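Local coordinates for peptidyl tryptophan dihydroxylase (Pseudomonas putida, PDB 7CTQ), which is an FAD-dependent monooxygenase that dihydroxylates a peptidyl tryptophan, a step essential for making the tryptophylquinone cofactor of quinohemoprotein amine dehydrogenase, at residues 11-23 with 94-107. Residues are numbered along the deposited sequence; the frame is centred on the assembly and turned at random.
Sequences LGAGPAGAATAIG and FDRALRDDLQRAGV. With FAD (flavin-adenine dinucleotide), chain C.
Asp101 OD2 takes the backbone N-H of Ala62 and, more weakly, that of Gly61, two bonds that tie helix 94-104 to the neighbouring loop; the backbone O of the same Asp101 lies beside Ile22 CD1. From within the 94-107 segment, Arg104 NH2 forms a salt bridge to Asp101 OD1 at 3.5 Å. The face that helix 94-104 turns to helix 15-23 is apolar. Leu102 puts CD2 in among Ala18, Ala21 and Ile22: its CG sits anti to the carbonyl carbon (chi1 -69°), and CD2 comes to 3.8 Å from Ala21 CB. Beyond it, Ile22 CG1 rests on Ala105 CB and Ala21 CB meets Val107 CG2, just past the Schellman turn at Gly106. The two helices run almost parallel, at 8°, with axes 10.2 Å apart. The methyls of Ala18 and Ala21 face Leu98 and Leu102. Helix 15-23 follows the glycine-rich turn of a Rossmann-type dinucleotide fold, GxGxxG at Gly12, Gly14 and Gly17, as in other flavoprotein monooxygenases. Its N-terminus faces the FAD diphosphate, where Ala16 N donates to FAD O2P at 3.0 Å and 160°; the helix dipole probably helps to stabilise that charge. Behind the turn, on the side away from the phosphate, Leu98 CD1 is pushed against the backbone, 3.2 Å from Ala13 O, a buried carbonyl with no hydrogen-bond partner in the model. Pro15 CG meets the Phe94 ring at its edge, 4.0 Å from CE2, while Leu98 CG, from within the ring's own helix, lies above one face, displaced toward the rim. At the other flank the Arg99 chain, bent at chi2 and chi3, sets NE 3.9 Å from Ala13 CB, with the methyl oblique to the guanidinium. That NE is buried without a hydrogen-bond partner in the model, whereas Arg99 NH1 is hydrogen-bonded to Trp37 O.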
ATOM      1  N   LEU A  11     -14.227   8.178  -3.783  1.00 45.38           N
ATOM      2  CA  LEU A  11     -14.652   8.102  -2.386  1.00 43.49           C
ATOM      3  C   LEU A  11     -13.438   7.900  -1.496  1.00 45.90           C
ATOM      4  O   LEU A  11     -12.777   6.857  -1.571  1.00 43.92           O
ATOM      5  CB  LEU A  11     -15.646   6.964  -2.161  1.00 41.57           C
ATOM      6  CG  LEU A  11     -16.712   6.770  -3.229  1.00 51.73           C
ATOM      7  CD1 LEU A  11     -17.630   5.610  -2.869  1.00 52.54           C
ATOM      8  CD2 LEU A  11     -17.506   8.057  -3.420  1.00 48.81           C
ATOM      9  N   GLY A  12     -13.157   8.884  -0.646  1.00 45.82           N
ATOM     10  CA  GLY A  12     -12.044   8.797   0.282  1.00 52.45           C
ATOM     11  C   GLY A  12     -10.844   9.610  -0.160  1.00 56.38           C
ATOM     12  O   GLY A  12     -10.426   9.544  -1.326  1.00 45.73           O
ATOM     13  N   ALA A  13     -10.273  10.381   0.765  1.00 54.80           N
ATOM     14  CA  ALA A  13      -9.193  11.292   0.422  1.00 50.02           C
ATOM     15  C   ALA A  13      -7.949  10.996   1.243  1.00 54.32           C
ATOM     16  O   ALA A  13      -7.304  11.914   1.760  1.00 55.03           O
ATOM     17  CB  ALA A  13      -9.625  12.748   0.620  1.00 58.82           C
ATOM     18  N   GLY A  14      -7.603   9.721   1.373  1.00 47.54           N
ATOM     19  CA  GLY A  14      -6.315   9.352   1.904  1.00 40.01           C
ATOM     20  C   GLY A  14      -5.276   9.417   0.805  1.00 45.56           C
ATOM     21  O   GLY A  14      -5.552   9.875  -0.313  1.00 44.33           O
ATOM     22  N   PRO A  15      -4.062   8.941   1.093  1.00 44.18           N
ATOM     23  CA  PRO A  15      -3.008   8.955   0.062  1.00 39.22           C
ATOM     24  C   PRO A  15      -3.442   8.346  -1.264  1.00 45.63           C
ATOM     25  O   PRO A  15      -3.126   8.892  -2.331  1.00 45.10           O
ATOM     26  CB  PRO A  15      -1.877   8.142   0.710  1.00 40.80           C
ATOM     27  CG  PRO A  15      -2.164   8.148   2.162  1.00 41.65           C
ATOM     28  CD  PRO A  15      -3.634   8.268   2.331  1.00 38.17           C
ATOM     29  N   ALA A  16      -4.182   7.238  -1.227  1.00 39.21           N
ATOM     30  CA  ALA A  16      -4.490   6.524  -2.460  1.00 37.23           C
ATOM     31  C   ALA A  16      -5.542   7.255  -3.291  1.00 37.53           C
ATOM     32  O   ALA A  16      -5.379   7.427  -4.508  1.00 39.34           O
ATOM     33  CB  ALA A  16      -4.947   5.102  -2.129  1.00 44.25           C
ATOM     34  N   GLY A  17      -6.649   7.660  -2.665  1.00 38.81           N
ATOM     35  CA  GLY A  17      -7.653   8.420  -3.396  1.00 35.82           C
ATOM     36  C   GLY A  17      -7.102   9.725  -3.934  1.00 33.27           C
ATOM     37  O   GLY A  17      -7.334  10.080  -5.100  1.00 42.62           O
ATOM     38  N   ALA A  18      -6.337  10.445  -3.103  1.00 45.46           N
ATOM     39  CA  ALA A  18      -5.728  11.701  -3.541  1.00 38.67           C
ATOM     40  C   ALA A  18      -4.804  11.475  -4.730  1.00 46.12           C
ATOM     41  O   ALA A  18      -4.879  12.194  -5.737  1.00 39.55           O
ATOM     42  CB  ALA A  18      -4.966  12.340  -2.383  1.00 46.78           C
ATOM     43  N   ALA A  19      -3.920  10.476  -4.624  1.00 40.63           N
ATOM     44  CA  ALA A  19      -3.007  10.146  -5.711  1.00 41.35           C
ATOM     45  C   ALA A  19      -3.761   9.884  -7.007  1.00 35.10           C
ATOM     46  O   ALA A  19      -3.434  10.449  -8.055  1.00 42.96           O
ATOM     47  CB  ALA A  19      -2.167   8.927  -5.318  1.00 44.38           C
ATOM     48  N   THR A  20      -4.793   9.041  -6.948  1.00 38.67           N
ATOM     49  CA  THR A  20      -5.539   8.679  -8.149  1.00 36.90           C
ATOM     50  C   THR A  20      -6.206   9.900  -8.774  1.00 36.91           C
ATOM     51  O   THR A  20      -6.136  10.111  -9.995  1.00 33.69           O
ATOM     52  CB  THR A  20      -6.579   7.606  -7.805  1.00 41.52           C
ATOM     53  OG1 THR A  20      -5.912   6.459  -7.262  1.00 41.69           O
ATOM     54  CG2 THR A  20      -7.381   7.207  -9.033  1.00 36.59           C
ATOM     55  N   ALA A  21      -6.855  10.715  -7.942  1.00 38.21           N
ATOM     56  CA  ALA A  21      -7.499  11.946  -8.400  1.00 44.52           C
ATOM     57  C   ALA A  21      -6.538  12.830  -9.190  1.00 39.47           C
ATOM     58  O   ALA A  21      -6.867  13.310 -10.285  1.00 42.05           O
ATOM     59  CB  ALA A  21      -8.055  12.708  -7.196  1.00 37.92           C
ATOM     60  N   ILE A  22      -5.341  13.059  -8.644  1.00 38.34           N
ATOM     61  CA  ILE A  22      -4.388  13.935  -9.309  1.00 34.75           C
ATOM     62  C   ILE A  22      -3.920  13.312 -10.613  1.00 44.31           C
ATOM     63  O   ILE A  22      -3.759  14.007 -11.626  1.00 40.47           O
ATOM     64  CB  ILE A  22      -3.215  14.257  -8.371  1.00 44.11           C
ATOM     65  CG1 ILE A  22      -3.740  14.997  -7.141  1.00 46.14           C
ATOM     66  CG2 ILE A  22      -2.148  15.080  -9.100  1.00 42.76           C
ATOM     67  CD1 ILE A  22      -2.677  15.395  -6.171  1.00 64.42           C
ATOM     68  N   GLY A  23      -3.720  11.991 -10.619  1.00 37.19           N
ATOM     69  CA  GLY A  23      -3.358  11.323 -11.855  1.00 38.37           C
ATOM     70  C   GLY A  23      -4.402  11.517 -12.932  1.00 35.51           C
ATOM     71  O   GLY A  23      -4.074  11.735 -14.101  1.00 39.76           O
ATOM     72  N   PHE A  94      -2.105  15.455   8.167  1.00 79.84           N
ATOM     73  CA  PHE A  94      -1.902  14.950   6.811  1.00 67.57           C
ATOM     74  C   PHE A  94      -3.196  14.960   6.002  1.00 70.53           C
ATOM     75  O   PHE A  94      -3.263  15.553   4.919  1.00 71.09           O
ATOM     76  CB  PHE A  94      -1.318  13.540   6.883  1.00 70.24           C
ATOM     77  CG  PHE A  94      -0.746  13.055   5.590  1.00 70.91           C
ATOM     78  CD1 PHE A  94       0.307  13.724   4.985  1.00 76.33           C
ATOM     79  CD2 PHE A  94      -1.250  11.922   4.981  1.00 69.19           C
ATOM     80  CE1 PHE A  94       0.844  13.268   3.795  1.00 76.08           C
ATOM     81  CE2 PHE A  94      -0.718  11.462   3.787  1.00 72.60           C
ATOM     82  CZ  PHE A  94       0.328  12.135   3.196  1.00 68.63           C
ATOM     83  N   ASP A  95      -4.237  14.297   6.512  1.00 72.14           N
ATOM     84  CA  ASP A  95      -5.466  14.147   5.733  1.00 74.68           C
ATOM     85  C   ASP A  95      -6.153  15.489   5.518  1.00 76.55           C
ATOM     86  O   ASP A  95      -6.666  15.762   4.427  1.00 73.63           O
ATOM     87  CB  ASP A  95      -6.414  13.156   6.413  1.00 81.42           C
ATOM     88  CG  ASP A  95      -5.717  11.865   6.821  1.00 83.01           C
ATOM     89  OD1 ASP A  95      -4.742  11.474   6.141  1.00 79.71           O
ATOM     90  OD2 ASP A  95      -6.141  11.245   7.821  1.00 80.69           O
ATOM     91  N   ARG A  96      -6.182  16.336   6.549  1.00 88.05           N
ATOM     92  CA  ARG A  96      -6.685  17.694   6.369  1.00 86.74           C
ATOM     93  C   ARG A  96      -5.843  18.450   5.352  1.00 78.40           C
ATOM     94  O   ARG A  96      -6.365  19.259   4.578  1.00 86.63           O
ATOM     95  CB  ARG A  96      -6.711  18.429   7.710  1.00 99.87           C
ATOM     96  CG  ARG A  96      -7.887  18.073   8.621  1.00104.45           C
ATOM     97  CD  ARG A  96      -7.978  19.034   9.815  1.00108.49           C
ATOM     98  NE  ARG A  96      -7.231  18.565  10.985  1.00104.50           N
ATOM     99  CZ  ARG A  96      -6.135  19.151  11.465  1.00102.24           C
ATOM    100  NH1 ARG A  96      -5.645  20.238  10.879  1.00 96.04           N
ATOM    101  NH2 ARG A  96      -5.524  18.650  12.534  1.00 90.82           N
ATOM    102  N   ALA A  97      -4.548  18.172   5.310  1.00 75.18           N
ATOM    103  CA  ALA A  97      -3.695  18.854   4.352  1.00 74.21           C
ATOM    104  C   ALA A  97      -3.814  18.292   2.938  1.00 80.07           C
ATOM    105  O   ALA A  97      -3.540  19.015   1.975  1.00 83.38           O
ATOM    106  CB  ALA A  97      -2.248  18.758   4.819  1.00 81.03           C
ATOM    107  N   LEU A  98      -4.189  17.013   2.794  1.00 75.20           N
ATOM    108  CA  LEU A  98      -4.356  16.426   1.467  1.00 78.63           C
ATOM    109  C   LEU A  98      -5.399  17.174   0.651  1.00 73.10           C
ATOM    110  O   LEU A  98      -5.284  17.256  -0.577  1.00 68.32           O
ATOM    111  CB  LEU A  98      -4.738  14.949   1.580  1.00 74.14           C
ATOM    112  CG  LEU A  98      -3.620  13.944   1.892  1.00 70.92           C
ATOM    113  CD1 LEU A  98      -4.174  12.534   2.102  1.00 59.81           C
ATOM    114  CD2 LEU A  98      -2.548  13.948   0.806  1.00 68.96           C
ATOM    115  N   ARG A  99      -6.413  17.736   1.309  1.00 69.65           N
ATOM    116  CA  ARG A  99      -7.481  18.403   0.571  1.00 75.90           C
ATOM    117  C   ARG A  99      -6.975  19.656  -0.138  1.00 73.68           C
ATOM    118  O   ARG A  99      -7.497  20.014  -1.200  1.00 65.12           O
ATOM    119  CB  ARG A  99      -8.631  18.751   1.516  1.00 68.46           C
ATOM    120  CG  ARG A  99      -8.695  17.887   2.767  1.00 76.58           C
ATOM    121  CD  ARG A  99      -8.917  16.427   2.428  1.00 76.82           C
ATOM    122  NE  ARG A  99     -10.323  16.059   2.547  1.00 88.63           N
ATOM    123  CZ  ARG A  99     -10.940  15.832   3.704  1.00 91.64           C
ATOM    124  NH1 ARG A  99     -10.269  15.933   4.845  1.00 84.86           N
ATOM    125  NH2 ARG A  99     -12.226  15.500   3.723  1.00 88.80           N
ATOM    126  N   ASP A 100      -5.969  20.334   0.430  1.00 73.12           N
ATOM    127  CA  ASP A 100      -5.400  21.517  -0.216  1.00 74.06           C
ATOM    128  C   ASP A 100      -4.752  21.153  -1.543  1.00 71.05           C
ATOM    129  O   ASP A 100      -4.954  21.832  -2.558  1.00 67.95           O
ATOM    130  CB  ASP A 100      -4.370  22.191   0.699  1.00 78.58           C
ATOM    131  CG  ASP A 100      -4.931  22.547   2.062  1.00 87.23           C
ATOM    132  OD1 ASP A 100      -6.165  22.432   2.244  1.00 82.82           O
ATOM    133  OD2 ASP A 100      -4.138  22.924   2.959  1.00 86.19           O
ATOM    134  N   ASP A 101      -3.957  20.081  -1.550  1.00 75.81           N
ATOM    135  CA  ASP A 101      -3.297  19.654  -2.777  1.00 67.73           C
ATOM    136  C   ASP A 101      -4.305  19.244  -3.839  1.00 63.02           C
ATOM    137  O   ASP A 101      -4.060  19.435  -5.034  1.00 67.05           O
ATOM    138  CB  ASP A 101      -2.336  18.507  -2.482  1.00 69.45           C
ATOM    139  CG  ASP A 101      -1.356  18.844  -1.378  1.00 83.80           C
ATOM    140  OD1 ASP A 101      -1.807  19.330  -0.317  1.00 82.95           O
ATOM    141  OD2 ASP A 101      -0.137  18.630  -1.573  1.00 84.51           O
ATOM    142  N   LEU A 102      -5.443  18.691  -3.425  1.00 64.86           N
ATOM    143  CA  LEU A 102      -6.474  18.332  -4.391  1.00 62.35           C
ATOM    144  C   LEU A 102      -7.102  19.580  -5.009  1.00 64.63           C
ATOM    145  O   LEU A 102      -7.189  19.700  -6.241  1.00 53.35           O
ATOM    146  CB  LEU A 102      -7.525  17.448  -3.719  1.00 53.95           C
ATOM    147  CG  LEU A 102      -7.022  16.045  -3.342  1.00 63.19           C
ATOM    148  CD1 LEU A 102      -7.917  15.388  -2.291  1.00 58.04           C
ATOM    149  CD2 LEU A 102      -6.897  15.153  -4.581  1.00 46.42           C
ATOM    150  N   GLN A 103      -7.524  20.533  -4.171  1.00 62.03           N
ATOM    151  CA  GLN A 103      -8.099  21.767  -4.698  1.00 61.11           C
ATOM    152  C   GLN A 103      -7.080  22.524  -5.536  1.00 59.54           C
ATOM    153  O   GLN A 103      -7.426  23.113  -6.566  1.00 69.92           O
ATOM    154  CB  GLN A 103      -8.633  22.634  -3.559  1.00 58.71           C
ATOM    155  CG  GLN A 103     -10.116  22.409  -3.285  1.00 68.21           C
ATOM    156  CD  GLN A 103     -10.616  23.107  -2.028  1.00 74.97           C
ATOM    157  OE1 GLN A 103      -9.918  23.170  -1.015  1.00 80.50           O
ATOM    158  NE2 GLN A 103     -11.838  23.631  -2.089  1.00 68.84           N
ATOM    159  N   ARG A 104      -5.807  22.482  -5.139  1.00 62.96           N
ATOM    160  CA  ARG A 104      -4.763  23.081  -5.964  1.00 63.13           C
ATOM    161  C   ARG A 104      -4.707  22.429  -7.343  1.00 72.02           C
ATOM    162  O   ARG A 104      -4.463  23.104  -8.350  1.00 66.33           O
ATOM    163  CB  ARG A 104      -3.415  22.966  -5.254  1.00 66.84           C
ATOM    164  CG  ARG A 104      -2.333  23.882  -5.804  1.00 81.08           C
ATOM    165  CD  ARG A 104      -1.514  24.525  -4.688  1.00 79.34           C
ATOM    166  NE  ARG A 104      -1.111  23.559  -3.670  1.00 79.21           N
ATOM    167  CZ  ARG A 104      -1.624  23.504  -2.443  1.00 81.06           C
ATOM    168  NH1 ARG A 104      -2.560  24.370  -2.074  1.00 74.56           N
ATOM    169  NH2 ARG A 104      -1.200  22.584  -1.584  1.00 79.61           N
ATOM    170  N   ALA A 105      -4.948  21.122  -7.414  1.00 63.70           N
ATOM    171  CA  ALA A 105      -4.901  20.413  -8.687  1.00 58.32           C
ATOM    172  C   ALA A 105      -6.202  20.518  -9.473  1.00 65.01           C
ATOM    173  O   ALA A 105      -6.310  19.917 -10.549  1.00 64.55           O
ATOM    174  CB  ALA A 105      -4.558  18.940  -8.457  1.00 60.49           C
ATOM    175  N   GLY A 106      -7.185  21.255  -8.972  1.00 58.99           N
ATOM    176  CA  GLY A 106      -8.452  21.353  -9.668  1.00 64.22           C
ATOM    177  C   GLY A 106      -9.406  20.217  -9.383  1.00 54.60           C
ATOM    178  O   GLY A 106     -10.141  19.790 -10.282  1.00 68.11           O
ATOM    179  N   VAL A 107      -9.416  19.709  -8.154  1.00 57.67           N
ATOM    180  CA  VAL A 107     -10.298  18.622  -7.750  1.00 63.14           C
ATOM    181  C   VAL A 107     -11.322  19.173  -6.767  1.00 66.30           C
ATOM    182  O   VAL A 107     -10.953  19.818  -5.777  1.00 63.73           O
ATOM    183  CB  VAL A 107      -9.514  17.456  -7.120  1.00 57.13           C
ATOM    184  CG1 VAL A 107     -10.475  16.384  -6.608  1.00 50.54           C
ATOM    185  CG2 VAL A 107      -8.505  16.872  -8.118  1.00 55.54           C
TER
HETATM  186  PA  FAD C 501      -6.814   5.865   4.128  1.00 44.94           P
HETATM  187  O1A FAD C 501      -5.539   6.574   4.369  1.00 40.84           O
HETATM  188  O2A FAD C 501      -7.318   5.102   5.345  1.00 47.92           O
HETATM  189  O5B FAD C 501      -7.847   6.873   3.530  1.00 46.60           O
HETATM  190  C5B FAD C 501      -9.262   6.607   3.560  1.00 44.08           C
HETATM  191  C4B FAD C 501      -9.948   7.944   3.654  1.00 59.27           C
HETATM  192  O4B FAD C 501     -11.369   7.762   3.454  1.00 61.30           O
HETATM  193  C3B FAD C 501      -9.788   8.682   4.987  1.00 65.72           C
HETATM  194  O3B FAD C 501      -9.635  10.081   4.759  1.00 68.73           O
HETATM  195  C2B FAD C 501     -11.086   8.338   5.729  1.00 66.47           C
HETATM  196  O2B FAD C 501     -11.498   9.350   6.646  1.00 74.80           O
HETATM  197  C1B FAD C 501     -12.072   8.280   4.563  1.00 69.39           C
HETATM  198  N9A FAD C 501     -13.283   7.496   4.762  1.00 64.79           N
HETATM  199  C8A FAD C 501     -13.443   6.309   5.419  1.00 68.96           C
HETATM  200  N7A FAD C 501     -14.669   5.843   5.415  1.00 69.28           N
HETATM  201  C5A FAD C 501     -15.372   6.818   4.730  1.00 65.78           C
HETATM  202  C6A FAD C 501     -16.735   6.950   4.393  1.00 62.70           C
HETATM  203  N6A FAD C 501     -17.670   6.057   4.714  1.00 66.60           N
HETATM  204  N1A FAD C 501     -17.116   8.050   3.692  1.00 58.01           N
HETATM  205  C2A FAD C 501     -16.187   8.952   3.365  1.00 60.19           C
HETATM  206  N3A FAD C 501     -14.876   8.928   3.633  1.00 64.30           N
HETATM  207  C4A FAD C 501     -14.529   7.834   4.317  1.00 69.36           C
HETATM  208  N1  FAD C 501       1.585   3.330   7.006  1.00 49.19           N
HETATM  209  C2  FAD C 501       2.792   3.966   7.091  1.00 44.70           C
HETATM  210  O2  FAD C 501       3.322   4.486   6.108  1.00 45.91           O
HETATM  211  N3  FAD C 501       3.440   4.047   8.306  1.00 48.47           N
HETATM  212  C4  FAD C 501       2.985   3.536   9.504  1.00 55.73           C
HETATM  213  O4  FAD C 501       3.647   3.682  10.530  1.00 52.80           O
HETATM  214  C4X FAD C 501       1.705   2.860   9.408  1.00 49.98           C
HETATM  215  N5  FAD C 501       1.204   2.339  10.496  1.00 50.47           N
HETATM  216  C5X FAD C 501      -0.018   1.691  10.404  1.00 49.53           C
HETATM  217  C6  FAD C 501      -0.566   1.122  11.555  1.00 48.79           C
HETATM  218  C7  FAD C 501      -1.781   0.447  11.512  1.00 52.47           C
HETATM  219  C7M FAD C 501      -2.344  -0.152  12.773  1.00 43.83           C
HETATM  220  C8  FAD C 501      -2.467   0.334  10.292  1.00 50.23           C
HETATM  221  C8M FAD C 501      -3.790  -0.381  10.212  1.00 44.60           C
HETATM  222  C9  FAD C 501      -1.927   0.904   9.144  1.00 46.80           C
HETATM  223  C9A FAD C 501      -0.710   1.573   9.190  1.00 51.06           C
HETATM  224  N10 FAD C 501      -0.142   2.166   8.043  1.00 48.02           N
HETATM  225  C10 FAD C 501       1.079   2.805   8.113  1.00 47.96           C
HETATM  226  C1' FAD C 501      -0.799   2.034   6.741  1.00 42.11           C
HETATM  227  C2' FAD C 501      -1.489   3.298   6.256  1.00 47.80           C
HETATM  228  O2' FAD C 501      -2.352   3.838   7.257  1.00 44.68           O
HETATM  229  C3' FAD C 501      -2.300   2.947   5.010  1.00 44.22           C
HETATM  230  O3' FAD C 501      -1.461   2.182   4.152  1.00 43.02           O
HETATM  231  C4' FAD C 501      -2.840   4.131   4.214  1.00 47.88           C
HETATM  232  O4' FAD C 501      -3.358   5.146   5.078  1.00 50.93           O
HETATM  233  C5' FAD C 501      -3.901   3.681   3.238  1.00 38.49           C
HETATM  234  O5' FAD C 501      -4.232   4.784   2.382  1.00 36.90           O
HETATM  235  P   FAD C 501      -5.644   4.901   1.734  1.00 41.06           P
HETATM  236  O1P FAD C 501      -5.844   3.647   0.870  1.00 39.11           O
HETATM  237  O2P FAD C 501      -5.805   6.216   1.054  1.00 41.78           O
HETATM  238  O3P FAD C 501      -6.626   4.789   2.977  1.00 42.53           O